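Local coordinates for GH62 arabinofuranosidase (Podospora anserina, PDB 4N4B), which removes terminal non-reducing alpha-L-arabinofuranosyl residues from alpha-L-arabinosides and probably acts in this way on the hemicellulose xylan, at residues T51-N56 with G292-K297; V107-F110 with L115-L118; A173-F178 with E194-G199; G286-D291 with L298-C303. All coordinates share one frame; numbering follows the deposited sequence.

Contact 1 (T51-N56 with G292-K297)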
loop_
_atom_site.group_PDB
_atom_site.type_symbol
_atom_site.label_atom_id
_atom_site.label_comp_id
_atom_site.label_asym_id
_atom_site.label_seq_id
_atom_site.Cartn_x
_atom_site.Cartn_y
_atom_site.Cartn_z
ATOM N N THR A 51 -2.479 3.901 -3.176
ATOM C CA THR A 51 -2.140 2.962 -4.313
ATOM C C THR A 51 -2.098 3.828 -5.520
ATOM O O THR A 51 -2.903 4.722 -5.734
ATOM C CB THR A 51 -3.205 1.863 -4.373
ATOM O OG1 THR A 51 -2.855 0.931 -5.440
ATOM C CG2 THR A 51 -4.575 2.298 -4.644
ATOM N N ILE A 52 -1.103 3.551 -6.395
ATOM C CA ILE A 52 -0.876 4.434 -7.570
ATOM C C ILE A 52 -0.377 3.631 -8.753
ATOM O O ILE A 52 0.579 2.868 -8.677
ATOM C CB ILE A 52 0.121 5.554 -7.173
ATOM C CG1 ILE A 52 0.387 6.431 -8.374
ATOM C CG2 ILE A 52 1.378 5.017 -6.542
ATOM C CD1 ILE A 52 1.057 7.736 -8.031
ATOM N N ILE A 53 -0.966 3.972 -9.877
ATOM C CA ILE A 53 -0.584 3.439 -11.211
ATOM C C ILE A 53 -0.523 4.597 -12.154
ATOM O O ILE A 53 -1.011 5.651 -11.960
ATOM C CB ILE A 53 -1.488 2.281 -11.690
ATOM C CG1 ILE A 53 -2.843 2.799 -11.963
ATOM C CG2 ILE A 53 -1.490 1.121 -10.748
ATOM C CD1 ILE A 53 -3.775 1.790 -12.625
ATOM N N LEU A 54 0.241 4.327 -13.234
ATOM C CA LEU A 54 0.550 5.296 -14.293
ATOM C C LEU A 54 0.192 4.648 -15.617
ATOM O O LEU A 54 0.653 3.592 -15.931
ATOM C CB LEU A 54 2.011 5.710 -14.242
ATOM C CG LEU A 54 2.504 6.702 -15.292
ATOM C CD1 LEU A 54 1.737 7.956 -15.263
ATOM C CD2 LEU A 54 3.983 6.986 -15.095
ATOM N N ILE A 55 -0.693 5.296 -16.342
ATOM C CA ILE A 55 -1.170 4.776 -17.686
ATOM C C ILE A 55 -0.936 5.940 -18.677
ATOM O O ILE A 55 -1.594 6.948 -18.648
ATOM C CB ILE A 55 -2.617 4.426 -17.650
ATOM C CG1 ILE A 55 -2.926 3.382 -16.529
ATOM C CG2 ILE A 55 -3.062 3.895 -19.031
ATOM C CD1 ILE A 55 -4.388 3.080 -16.355
ATOM N N ASN A 56 0.058 5.729 -19.510
ATOM C CA ASN A 56 0.388 6.675 -20.593
ATOM C C ASN A 56 0.415 8.149 -20.140
ATOM O O ASN A 56 -0.263 9.016 -20.732
ATOM C CB ASN A 56 -0.562 6.394 -21.771
ATOM C CG ASN A 56 -0.282 5.035 -22.406
ATOM O OD1 ASN A 56 0.850 4.566 -22.395
ATOM N ND2 ASN A 56 -1.306 4.357 -22.814
ATOM N N GLY A 292 3.565 0.578 -17.194
ATOM C CA GLY A 292 3.499 -0.568 -18.028
ATOM C C GLY A 292 2.289 -1.405 -17.827
ATOM O O GLY A 292 1.172 -0.962 -17.832
ATOM N N THR A 293 2.550 -2.686 -17.719
ATOM C CA THR A 293 1.241 -3.450 -17.152
ATOM C C THR A 293 0.926 -3.155 -15.622
ATOM O O THR A 293 1.751 -2.699 -14.842
ATOM C CB THR A 293 1.519 -4.935 -17.415
ATOM O OG1 THR A 293 1.423 -5.212 -18.823
ATOM C CG2 THR A 293 0.537 -5.783 -16.676
ATOM N N VAL A 294 -0.335 -2.935 -15.521
ATOM C CA VAL A 294 -0.878 -2.550 -14.254
ATOM C C VAL A 294 -1.816 -3.654 -13.799
ATOM O O VAL A 294 -2.750 -3.416 -13.220
ATOM C CB VAL A 294 -1.477 -1.163 -14.309
ATOM C CG1 VAL A 294 -0.393 -0.101 -14.446
ATOM C CG2 VAL A 294 -2.471 -1.036 -15.425
ATOM N N ASP A 295 -1.464 -4.872 -14.150
ATOM C CA ASP A 295 -2.266 -6.047 -13.874
ATOM C C ASP A 295 -1.895 -6.786 -12.573
ATOM O O ASP A 295 -1.117 -6.333 -11.790
ATOM C CB ASP A 295 -2.298 -6.985 -15.105
ATOM C CG ASP A 295 -1.014 -7.769 -15.301
ATOM O OD1 ASP A 295 -0.081 -7.743 -14.512
ATOM O OD2 ASP A 295 -0.943 -8.417 -16.329
ATOM N N GLU A 296 -2.547 -7.922 -12.393
ATOM C CA GLU A 296 -2.445 -8.699 -11.189
ATOM C C GLU A 296 -1.088 -9.281 -10.862
ATOM O O GLU A 296 -0.965 -9.821 -9.817
ATOM C CB GLU A 296 -3.534 -9.802 -11.152
ATOM C CG GLU A 296 -3.320 -10.994 -12.081
ATOM C CD GLU A 296 -3.654 -10.786 -13.549
ATOM O OE1 GLU A 296 -4.125 -9.767 -13.940
ATOM O OE2 GLU A 296 -3.464 -11.767 -14.252
ATOM N N LYS A 297 -0.128 -9.228 -11.784
ATOM C CA LYS A 297 1.180 -9.679 -11.440
ATOM C C LYS A 297 2.043 -8.677 -10.654
ATOM O O LYS A 297 3.047 -9.026 -10.107
ATOM C CB LYS A 297 1.990 -10.037 -12.720
ATOM C CG LYS A 297 1.341 -11.208 -13.532
ATOM C CD LYS A 297 2.309 -11.875 -14.471
ATOM C CE LYS A 297 1.719 -13.258 -14.842
ATOM N NZ LYS A 297 0.532 -12.970 -15.638
HETATM O O HOH W 1 0.250 1.577 -17.802
#

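Contact 2 (V107-F110 with L115-L118)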
loop_
_atom_site.group_PDB
_atom_site.type_symbol
_atom_site.label_atom_id
_atom_site.label_comp_id
_atom_site.label_asym_id
_atom_site.label_seq_id
_atom_site.Cartn_x
_atom_site.Cartn_y
_atom_site.Cartn_z
ATOM N N VAL A 107 -5.061 -1.004 -6.119
ATOM C CA VAL A 107 -5.699 -1.139 -7.433
ATOM C C VAL A 107 -4.870 -1.911 -8.417
ATOM O O VAL A 107 -3.683 -1.707 -8.512
ATOM C CB VAL A 107 -6.091 0.250 -7.999
ATOM C CG1 VAL A 107 -4.924 1.085 -8.424
ATOM C CG2 VAL A 107 -7.116 0.124 -9.146
ATOM N N PHE A 108 -5.532 -2.743 -9.214
ATOM C CA PHE A 108 -4.889 -3.461 -10.335
ATOM C C PHE A 108 -5.951 -3.914 -11.297
ATOM O O PHE A 108 -7.109 -4.106 -10.965
ATOM C CB PHE A 108 -4.029 -4.656 -9.815
ATOM C CG PHE A 108 -4.791 -5.647 -9.029
ATOM C CD1 PHE A 108 -5.401 -6.753 -9.561
ATOM C CD2 PHE A 108 -4.864 -5.500 -7.632
ATOM C CE1 PHE A 108 -6.110 -7.656 -8.794
ATOM C CE2 PHE A 108 -5.611 -6.367 -6.856
ATOM C CZ PHE A 108 -6.239 -7.433 -7.452
ATOM N N TRP A 109 -5.485 -4.129 -12.539
ATOM C CA TRP A 109 -6.350 -4.766 -13.586
ATOM C C TRP A 109 -6.271 -6.260 -13.443
ATOM O O TRP A 109 -5.179 -6.812 -13.412
ATOM C CB TRP A 109 -5.790 -4.330 -14.950
ATOM C CG TRP A 109 -6.497 -4.904 -16.163
ATOM C CD1 TRP A 109 -5.904 -5.802 -17.017
ATOM C CD2 TRP A 109 -7.775 -4.606 -16.626
ATOM N NE1 TRP A 109 -6.776 -6.026 -18.019
ATOM C CE2 TRP A 109 -7.929 -5.352 -17.861
ATOM C CE3 TRP A 109 -8.770 -3.763 -16.235
ATOM C CZ2 TRP A 109 -9.041 -5.176 -18.662
ATOM C CZ3 TRP A 109 -9.930 -3.635 -17.006
ATOM C CH2 TRP A 109 -10.059 -4.412 -18.200
ATOM N N PHE A 110 -7.415 -6.922 -13.358
ATOM C CA PHE A 110 -7.394 -8.413 -13.271
ATOM C C PHE A 110 -7.777 -8.916 -14.670
ATOM O O PHE A 110 -8.961 -8.902 -15.083
ATOM C CB PHE A 110 -8.329 -8.895 -12.215
ATOM C CG PHE A 110 -8.225 -10.382 -11.999
ATOM C CD1 PHE A 110 -7.109 -10.937 -11.468
ATOM C CD2 PHE A 110 -9.299 -11.238 -12.327
ATOM C CE1 PHE A 110 -6.981 -12.303 -11.290
ATOM C CE2 PHE A 110 -9.181 -12.572 -12.164
ATOM C CZ PHE A 110 -8.030 -13.133 -11.701
ATOM N N LEU A 115 -11.647 -6.543 -15.607
ATOM C CA LEU A 115 -12.169 -5.624 -14.577
ATOM C C LEU A 115 -10.985 -5.175 -13.745
ATOM O O LEU A 115 -10.019 -5.876 -13.472
ATOM C CB LEU A 115 -13.118 -6.308 -13.628
ATOM C CG LEU A 115 -14.500 -6.723 -14.133
ATOM C CD1 LEU A 115 -15.208 -7.591 -13.103
ATOM C CD2 LEU A 115 -15.339 -5.544 -14.584
ATOM N N TRP A 116 -11.101 -3.866 -13.364
ATOM C CA TRP A 116 -10.214 -3.401 -12.300
ATOM C C TRP A 116 -10.793 -3.891 -10.966
ATOM O O TRP A 116 -11.989 -3.861 -10.739
ATOM C CB TRP A 116 -10.251 -1.867 -12.285
ATOM C CG TRP A 116 -9.743 -1.205 -13.554
ATOM C CD1 TRP A 116 -10.492 -0.830 -14.600
ATOM C CD2 TRP A 116 -8.375 -0.925 -13.867
ATOM N NE1 TRP A 116 -9.660 -0.303 -15.572
ATOM C CE2 TRP A 116 -8.354 -0.347 -15.185
ATOM C CE3 TRP A 116 -7.164 -1.103 -13.212
ATOM C CZ2 TRP A 116 -7.142 0.044 -15.792
ATOM C CZ3 TRP A 116 -6.034 -0.736 -13.830
ATOM C CH2 TRP A 116 -6.023 -0.196 -15.125
ATOM N N TYR A 117 -9.863 -4.219 -10.108
ATOM C CA TYR A 117 -10.100 -4.566 -8.687
ATOM C C TYR A 117 -9.539 -3.486 -7.800
ATOM O O TYR A 117 -8.420 -3.040 -8.038
ATOM C CB TYR A 117 -9.510 -5.947 -8.318
ATOM C CG TYR A 117 -10.407 -7.123 -8.754
ATOM C CD1 TYR A 117 -10.610 -7.417 -10.102
ATOM C CD2 TYR A 117 -11.070 -7.908 -7.813
ATOM C CE1 TYR A 117 -11.458 -8.439 -10.473
ATOM C CE2 TYR A 117 -11.951 -8.945 -8.193
ATOM C CZ TYR A 117 -12.113 -9.186 -9.524
ATOM O OH TYR A 117 -12.957 -10.248 -9.919
ATOM N N LEU A 118 -10.274 -3.178 -6.746
ATOM C CA LEU A 118 -9.831 -2.365 -5.634
ATOM C C LEU A 118 -9.971 -3.209 -4.360
ATOM O O LEU A 118 -11.055 -3.569 -4.029
ATOM C CB LEU A 118 -10.651 -1.101 -5.592
ATOM C CG LEU A 118 -10.073 0.067 -4.682
ATOM C CD1 LEU A 118 -8.864 0.658 -5.375
ATOM C CD2 LEU A 118 -11.166 1.088 -4.422
#

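Contact 3 (A173-F178 with E194-G199)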
loop_
_atom_site.group_PDB
_atom_site.type_symbol
_atom_site.label_atom_id
_atom_site.label_comp_id
_atom_site.label_asym_id
_atom_site.label_seq_id
_atom_site.Cartn_x
_atom_site.Cartn_y
_atom_site.Cartn_z
ATOM N N ALA A 173 -0.321 -18.960 -12.152
ATOM C CA ALA A 173 -1.138 -20.017 -11.559
ATOM C C ALA A 173 -2.074 -19.740 -10.342
ATOM O O ALA A 173 -3.130 -20.327 -10.170
ATOM C CB ALA A 173 -0.202 -21.171 -11.147
ATOM N N SER A 174 -1.566 -18.814 -9.473
ATOM C CA SER A 174 -2.151 -18.645 -8.170
ATOM C C SER A 174 -2.167 -17.154 -7.796
ATOM O O SER A 174 -1.368 -16.366 -8.207
ATOM C CB SER A 174 -1.400 -19.329 -7.079
ATOM O OG SER A 174 -1.354 -20.777 -7.355
ATOM N N CYS A 175 -3.210 -16.810 -7.008
ATOM C CA CYS A 175 -3.340 -15.455 -6.440
ATOM C C CYS A 175 -3.265 -15.538 -4.948
ATOM O O CYS A 175 -3.948 -16.344 -4.298
ATOM C CB CYS A 175 -4.665 -14.848 -6.820
ATOM S SG CYS A 175 -4.836 -14.464 -8.584
ATOM N N HIS A 176 -2.453 -14.647 -4.389
ATOM C CA HIS A 176 -2.136 -14.608 -2.948
ATOM C C HIS A 176 -2.649 -13.295 -2.333
ATOM O O HIS A 176 -2.617 -12.237 -3.012
ATOM C CB HIS A 176 -0.618 -14.646 -2.780
ATOM C CG HIS A 176 0.015 -15.890 -3.349
ATOM N ND1 HIS A 176 0.355 -16.111 -4.676
ATOM C CD2 HIS A 176 0.315 -16.970 -2.619
ATOM C CE1 HIS A 176 0.859 -17.381 -4.692
ATOM N NE2 HIS A 176 0.901 -17.860 -3.476
ATOM N N LEU A 177 -3.119 -13.404 -1.133
ATOM C CA LEU A 177 -3.687 -12.301 -0.365
ATOM C C LEU A 177 -2.948 -12.207 0.935
ATOM O O LEU A 177 -3.027 -13.095 1.805
ATOM C CB LEU A 177 -5.144 -12.494 -0.100
ATOM C CG LEU A 177 -5.929 -11.517 0.826
ATOM C CD1 LEU A 177 -5.794 -10.119 0.243
ATOM C CD2 LEU A 177 -7.332 -11.953 1.023
ATOM N N PHE A 178 -2.229 -11.107 1.086
ATOM C CA PHE A 178 -1.414 -10.768 2.247
ATOM C C PHE A 178 -2.159 -9.824 3.170
ATOM O O PHE A 178 -2.974 -8.989 2.672
ATOM C CB PHE A 178 -0.115 -10.160 1.887
ATOM C CG PHE A 178 0.838 -11.081 1.207
ATOM C CD1 PHE A 178 0.777 -11.341 -0.140
ATOM C CD2 PHE A 178 1.876 -11.655 1.963
ATOM C CE1 PHE A 178 1.785 -12.183 -0.718
ATOM C CE2 PHE A 178 2.825 -12.487 1.367
ATOM C CZ PHE A 178 2.710 -12.784 0.052
ATOM N N GLU A 194 -7.800 -19.055 -11.629
ATOM C CA GLU A 194 -9.084 -19.237 -12.184
ATOM C C GLU A 194 -10.238 -19.078 -11.225
ATOM O O GLU A 194 -11.372 -18.752 -11.662
ATOM C CB GLU A 194 -9.123 -20.682 -12.907
ATOM C CG GLU A 194 -8.038 -20.887 -14.026
ATOM C CD GLU A 194 -6.539 -21.172 -13.570
ATOM O OE1 GLU A 194 -6.136 -21.421 -12.351
ATOM O OE2 GLU A 194 -5.670 -21.161 -14.502
ATOM N N GLN A 195 -9.956 -19.226 -9.927
ATOM C CA GLN A 195 -10.968 -19.109 -8.907
ATOM C C GLN A 195 -11.078 -17.664 -8.319
ATOM O O GLN A 195 -12.137 -17.280 -7.853
ATOM C CB GLN A 195 -10.664 -20.054 -7.780
ATOM C CG GLN A 195 -10.821 -21.568 -8.099
ATOM C CD GLN A 195 -10.359 -22.277 -6.841
ATOM O OE1 GLN A 195 -11.085 -22.310 -5.856
ATOM N NE2 GLN A 195 -9.077 -22.614 -6.769
ATOM N N PHE A 196 -9.984 -16.929 -8.436
ATOM C CA PHE A 196 -9.925 -15.561 -7.864
ATOM C C PHE A 196 -11.150 -14.782 -8.274
ATOM O O PHE A 196 -11.508 -14.767 -9.466
ATOM C CB PHE A 196 -8.667 -14.920 -8.326
ATOM C CG PHE A 196 -8.518 -13.505 -7.714
ATOM C CD1 PHE A 196 -9.067 -12.409 -8.341
ATOM C CD2 PHE A 196 -7.881 -13.339 -6.507
ATOM C CE1 PHE A 196 -8.920 -11.101 -7.770
ATOM C CE2 PHE A 196 -7.774 -12.057 -5.889
ATOM C CZ PHE A 196 -8.276 -10.973 -6.562
ATOM N N PRO A 197 -11.825 -14.046 -7.359
ATOM C CA PRO A 197 -11.444 -13.771 -5.967
ATOM C C PRO A 197 -11.882 -14.791 -4.963
ATOM O O PRO A 197 -11.650 -14.637 -3.740
ATOM C CB PRO A 197 -12.118 -12.426 -5.710
ATOM C CG PRO A 197 -13.409 -12.520 -6.526
ATOM C CD PRO A 197 -12.969 -13.226 -7.779
ATOM N N ASN A 198 -12.586 -15.839 -5.371
ATOM C CA ASN A 198 -13.108 -16.839 -4.514
ATOM C C ASN A 198 -12.132 -17.934 -4.077
ATOM O O ASN A 198 -11.110 -18.112 -4.723
ATOM C CB ASN A 198 -14.334 -17.457 -5.262
ATOM C CG ASN A 198 -15.341 -16.409 -5.676
ATOM O OD1 ASN A 198 -15.931 -15.707 -4.829
ATOM N ND2 ASN A 198 -15.561 -16.274 -6.931
ATOM N N GLY A 199 -12.498 -18.599 -2.997
ATOM C CA GLY A 199 -11.689 -19.760 -2.579
ATOM C C GLY A 199 -10.439 -19.511 -1.793
ATOM O O GLY A 199 -9.584 -20.370 -1.688
HETATM O O HOH W 2 -3.806 -22.410 -11.581
#

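Contact 4 (G286-D291 with L298-C303)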
loop_
_atom_site.group_PDB
_atom_site.type_symbol
_atom_site.label_atom_id
_atom_site.label_comp_id
_atom_site.label_asym_id
_atom_site.label_seq_id
_atom_site.Cartn_x
_atom_site.Cartn_y
_atom_site.Cartn_z
ATOM N N GLY A 286 2.883 3.492 1.719
ATOM C CA GLY A 286 2.911 3.949 0.345
ATOM C C GLY A 286 2.913 2.816 -0.671
ATOM O O GLY A 286 2.662 1.712 -0.366
ATOM N N GLU A 287 3.261 3.169 -1.895
ATOM C CA GLU A 287 3.274 2.209 -3.016
ATOM C C GLU A 287 4.219 2.701 -4.087
ATOM O O GLU A 287 4.308 3.890 -4.333
ATOM C CB GLU A 287 1.901 1.976 -3.618
ATOM C CG GLU A 287 1.215 0.639 -3.289
ATOM C CD GLU A 287 -0.035 0.326 -4.093
ATOM O OE1 GLU A 287 0.010 0.624 -5.349
ATOM O OE2 GLU A 287 -1.040 -0.112 -3.504
ATOM N N ILE A 288 4.890 1.736 -4.773
ATOM C CA ILE A 288 5.675 2.049 -5.966
ATOM C C ILE A 288 4.761 2.391 -7.149
ATOM O O ILE A 288 3.755 1.678 -7.384
ATOM C CB ILE A 288 6.612 0.863 -6.259
ATOM C CG1 ILE A 288 7.629 0.636 -5.144
ATOM C CG2 ILE A 288 7.301 1.050 -7.656
ATOM C CD1 ILE A 288 8.621 -0.521 -5.340
ATOM N N ILE A 289 5.126 3.396 -7.896
ATOM C CA ILE A 289 4.343 3.713 -9.054
ATOM C C ILE A 289 4.483 2.591 -10.092
ATOM O O ILE A 289 5.503 2.328 -10.567
ATOM C CB ILE A 289 4.756 5.052 -9.665
ATOM C CG1 ILE A 289 4.597 6.202 -8.667
ATOM C CG2 ILE A 289 3.872 5.329 -10.857
ATOM C CD1 ILE A 289 4.934 7.556 -9.259
ATOM N N ARG A 290 3.390 1.941 -10.389
ATOM C CA ARG A 290 3.390 0.902 -11.393
ATOM C C ARG A 290 2.963 1.495 -12.728
ATOM O O ARG A 290 1.972 2.063 -12.891
ATOM C CB ARG A 290 2.452 -0.253 -10.987
ATOM C CG ARG A 290 3.047 -1.168 -9.936
ATOM C CD ARG A 290 1.967 -2.055 -9.331
ATOM N NE ARG A 290 0.999 -1.387 -8.453
ATOM C CZ ARG A 290 -0.301 -1.468 -8.556
ATOM N NH1 ARG A 290 -0.893 -2.127 -9.519
ATOM N NH2 ARG A 290 -1.057 -0.833 -7.701
ATOM N N ASP A 291 3.838 1.295 -13.676
ATOM C CA ASP A 291 3.565 1.681 -15.040
ATOM C C ASP A 291 3.567 0.410 -15.915
ATOM O O ASP A 291 3.458 -0.669 -15.434
ATOM C CB ASP A 291 4.476 2.786 -15.486
ATOM C CG ASP A 291 5.962 2.441 -15.353
ATOM O OD1 ASP A 291 6.297 1.271 -15.339
ATOM O OD2 ASP A 291 6.766 3.361 -15.164
ATOM N N LEU A 298 1.509 -7.434 -10.538
ATOM C CA LEU A 298 2.152 -6.374 -9.641
ATOM C C LEU A 298 3.632 -6.228 -9.976
ATOM O O LEU A 298 4.541 -6.117 -9.175
ATOM C CB LEU A 298 1.951 -6.696 -8.131
ATOM C CG LEU A 298 0.638 -6.270 -7.523
ATOM C CD1 LEU A 298 0.556 -4.766 -7.485
ATOM C CD2 LEU A 298 -0.635 -6.837 -8.137
ATOM N N LEU A 299 3.920 -6.159 -11.295
ATOM C CA LEU A 299 5.241 -5.959 -11.764
ATOM C C LEU A 299 5.710 -4.498 -11.569
ATOM O O LEU A 299 4.975 -3.539 -11.895
ATOM C CB LEU A 299 5.314 -6.294 -13.294
ATOM C CG LEU A 299 6.714 -6.187 -13.957
ATOM C CD1 LEU A 299 7.722 -7.094 -13.422
ATOM C CD2 LEU A 299 6.623 -6.370 -15.526
ATOM N N ILE A 300 6.958 -4.318 -11.167
ATOM C CA ILE A 300 7.633 -2.983 -11.092
ATOM C C ILE A 300 8.836 -2.925 -12.026
ATOM O O ILE A 300 9.369 -3.987 -12.457
ATOM C CB ILE A 300 8.006 -2.621 -9.673
ATOM C CG1 ILE A 300 9.041 -3.606 -9.109
ATOM C CG2 ILE A 300 6.701 -2.506 -8.870
ATOM C CD1 ILE A 300 9.670 -3.139 -7.817
ATOM N N ASP A 301 9.302 -1.708 -12.295
ATOM C CA ASP A 301 10.548 -1.489 -13.018
ATOM C C ASP A 301 11.630 -1.033 -12.039
ATOM O O ASP A 301 11.634 0.115 -11.594
ATOM C CB ASP A 301 10.356 -0.447 -14.120
ATOM C CG ASP A 301 11.656 -0.080 -14.808
ATOM O OD1 ASP A 301 12.685 -0.728 -14.523
ATOM O OD2 ASP A 301 11.649 0.856 -15.635
ATOM N N PRO A 302 12.539 -1.943 -11.702
ATOM C CA PRO A 302 13.543 -1.697 -10.724
ATOM C C PRO A 302 14.505 -0.615 -11.196
ATOM O O PRO A 302 15.214 -0.042 -10.339
ATOM C CB PRO A 302 14.272 -3.052 -10.542
ATOM C CG PRO A 302 14.042 -3.751 -11.816
ATOM C CD PRO A 302 12.706 -3.303 -12.334
ATOM N N CYS A 303 14.486 -0.222 -12.446
ATOM C CA CYS A 303 15.411 0.848 -12.930
ATOM C C CYS A 303 14.881 2.265 -12.733
ATOM O O CYS A 303 15.619 3.230 -12.916
ATOM C CB CYS A 303 15.754 0.591 -14.402
ATOM S SG CYS A 303 16.278 -1.170 -14.724
HETATM O O HOH W 3 7.072 0.428 -12.447
HETATM O O HOH W 4 5.236 -1.578 -13.554
HETATM O O HOH W 5 9.522 2.773 -15.920
#

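Contact 1 (T51-N56 with G292-K297)
Ile-53 meets Val-294 through plain apolar packing, and the two side chains cross at about a right angle. CB of Ile-53 makes the closest approach, 3.8 Å from Val-294 CG1. From there the side chain divides. The short branch, CG2, stands 4.0 Å from the same Val-294 CG1. The long branch starts at CG1, which chi1 of 68° sets between the backbone N and the carbonyl carbon. It runs on extended to CD1, which lies 4.1 Å from Val-294 CB and almost as near to Val-294 CG2. Strand 46-55 is an outermost strand of one four-stranded blade of this beta-propeller. Residues 292-297 belong to a loop that arrives from far along the sequence, after strand 286-288. Trp-116 touches both Ile-53 and Val-294. No direct hydrogen bond joins the two segments. Instead one water donates to Leu-54 O at 2.8 Å and to Gly-292 O at 2.7 Å, bridging two backbone carbonyls. Further along the loop, Asp-295 OD1 accepts from Lys-297 N at 3.1 Å in an Asx turn. The amide comes from above the carboxylate plane. Val-294 N donates to a buffer molecule, probably from the crystallisation liquor.

Contact 2 (V107-F110 with L115-L118)
Phe-108 and Tyr-117 form a hydrogen-bonded antiparallel pair in the beta hairpin of strands 103-110 and 115-121. Tyr-117 N donates to Phe-108 O at 2.9 Å, with a nearly straight N-H...O angle of 174°. Phe-108 N returns a bond to Tyr-117 O at 3.1 Å. Phe-110 N adds a third, to Leu-115 O, at 2.8 Å. The hairpin supplies the first two strands of a four-stranded propeller blade.

Phe-108, Phe-110 and Tyr-117 share one face of the sheet. Tyr-117 CB sits over the Phe-108 ring, 4.1 Å from its centroid, in a CH-pi contact. The Tyr-117 ring leans on Phe-110 CB, and its OH bonds to His-113 ND1 in the turn. Phe-196 packs on both Phe-110 and Tyr-117 from the neighbouring blade.

Val-107, Trp-109, Trp-116 and Leu-118 share the other face. Trp-109 turns an edge to the face of Trp-116 in a T-shaped pair, planes at 63°. Trp-109 CB also lies over the six-membered ring of Trp-116. A serine in place of Trp-116 would probably open a gap under Trp-109 and leave its indole free to turn. With Trp-109 CG anti to the backbone N (chi1 178°), the indole reaches across the neighbouring strand, and its CZ3 lies 3.7 Å from Leu-115 N.

Contact 3 (A173-F178 with E194-G199)
Phe-196 and Cys-175 are brought together by two different first torsions. In Phe-196, CG is anti to the backbone N (chi1 -178°), which carries the ring across to strand 174-180. In Cys-175, SG is anti to the carbonyl carbon (chi1 -68°) and turns toward Phe-196. CB of Cys-175 makes the closest touch, 3.6 Å from Phe-196 CD2. Its SG stands 4.5 Å from the centroid of the Phe-196 ring and comes in obliquely, 38° off the ring normal. SG is also 3.9 Å from Phe-196 CB, so the sulfur lies near the root of the ring.

Pro-197 follows Phe-196 through a cis peptide bond. Its CB sits over the centre of the Phe-196 ring, 3.9 Å above the plane. The ring thus has the proline over one face and is touched by the cysteine as well.

At the exposed end the link is polar and indirect. The Glu-194 side chain folds back so that OE1 ends near Ala-173 O. One water donates to both Ala-173 O and Glu-194 OE1, at 2.6 Å each. These two oxygens are both acceptors, and the water supplies the protons that they lack.

SG of Cys-175 is also bonded to Cys-170 in a disulfide, which ties strand 174-180 to strand 164-170 near their turn. The whole is a cysteine sulfur-aromatic contact, packing a loop between the last two strands of a propeller blade onto that blade's second strand.

Contact 4 (G286-D291 with L298-C303)
Arg-290, packed against Leu-298, has its NH2 gripped by two acceptors. It donates to Glu-287 OE1 at 3.0 Å in a salt bridge, and it donates to Val-107 O. Glu-287 OE1 lies in the guanidinium plane and is met on its syn side, though from 32° out of the carboxylate plane; the N-H...O angle is 171°. The bond is therefore straight at the hydrogen, and with Val-107 O it fixes the rotation of the group.

Leu-298 CD1 lies over one face of this guanidinium, 3.5 Å from Arg-290 NE. A bend at chi3, -71°, lays the group against that methyl. Nearer the backbone, Arg-290 CG packs 4.0 Å from Ile-300 CG2. Ile-300 in turn meets Ile-288, with the two CD1 atoms 3.8 Å apart. A leucine in place of Arg-290 would probably leave Glu-287 OE1 without its charged mate and Val-107 O without this donor.

No direct hydrogen bond crosses between the segments. One water donates to Asp-291 OD2 and to Asp-301 OD2, 2.9 Å from each. This water may ease repulsion between the two nearby carboxylates. Asp-301 N donates to a second water, 3.1 Å away.

Asp-301 OD1 accepts from Cys-303 N at 2.8 Å, which makes an Asx turn. Cys-303 then forms a disulfide with Cys-337. Together these parts hold the long connection between strands 286-288 and 306-311, neighbours in one blade of the propeller.

How the contacts relate
Residues 51-56 come first and open the widest loop, which closes only at 292-297. Contacts 2 and 3 nest inside it, one after the other. Contact 2 closes a tight hairpin in one blade, and contact 3 closes a loop that takes in strand 185-192 of the next blade. Contact 4 opens at 286-291, just before contact 1 closes, and itself closes at 298-303. Contacts 1 and 4 therefore cross. Contact 1 touches contact 2 through Val-294 O and Trp-109 N, and contact 4 through Leu-54 N and Arg-290 O. Contacts 2 and 3 meet through aromatic packing. The long connection after strand 286-288 thus joins the blades that begin with strands 46-55 and 103-110.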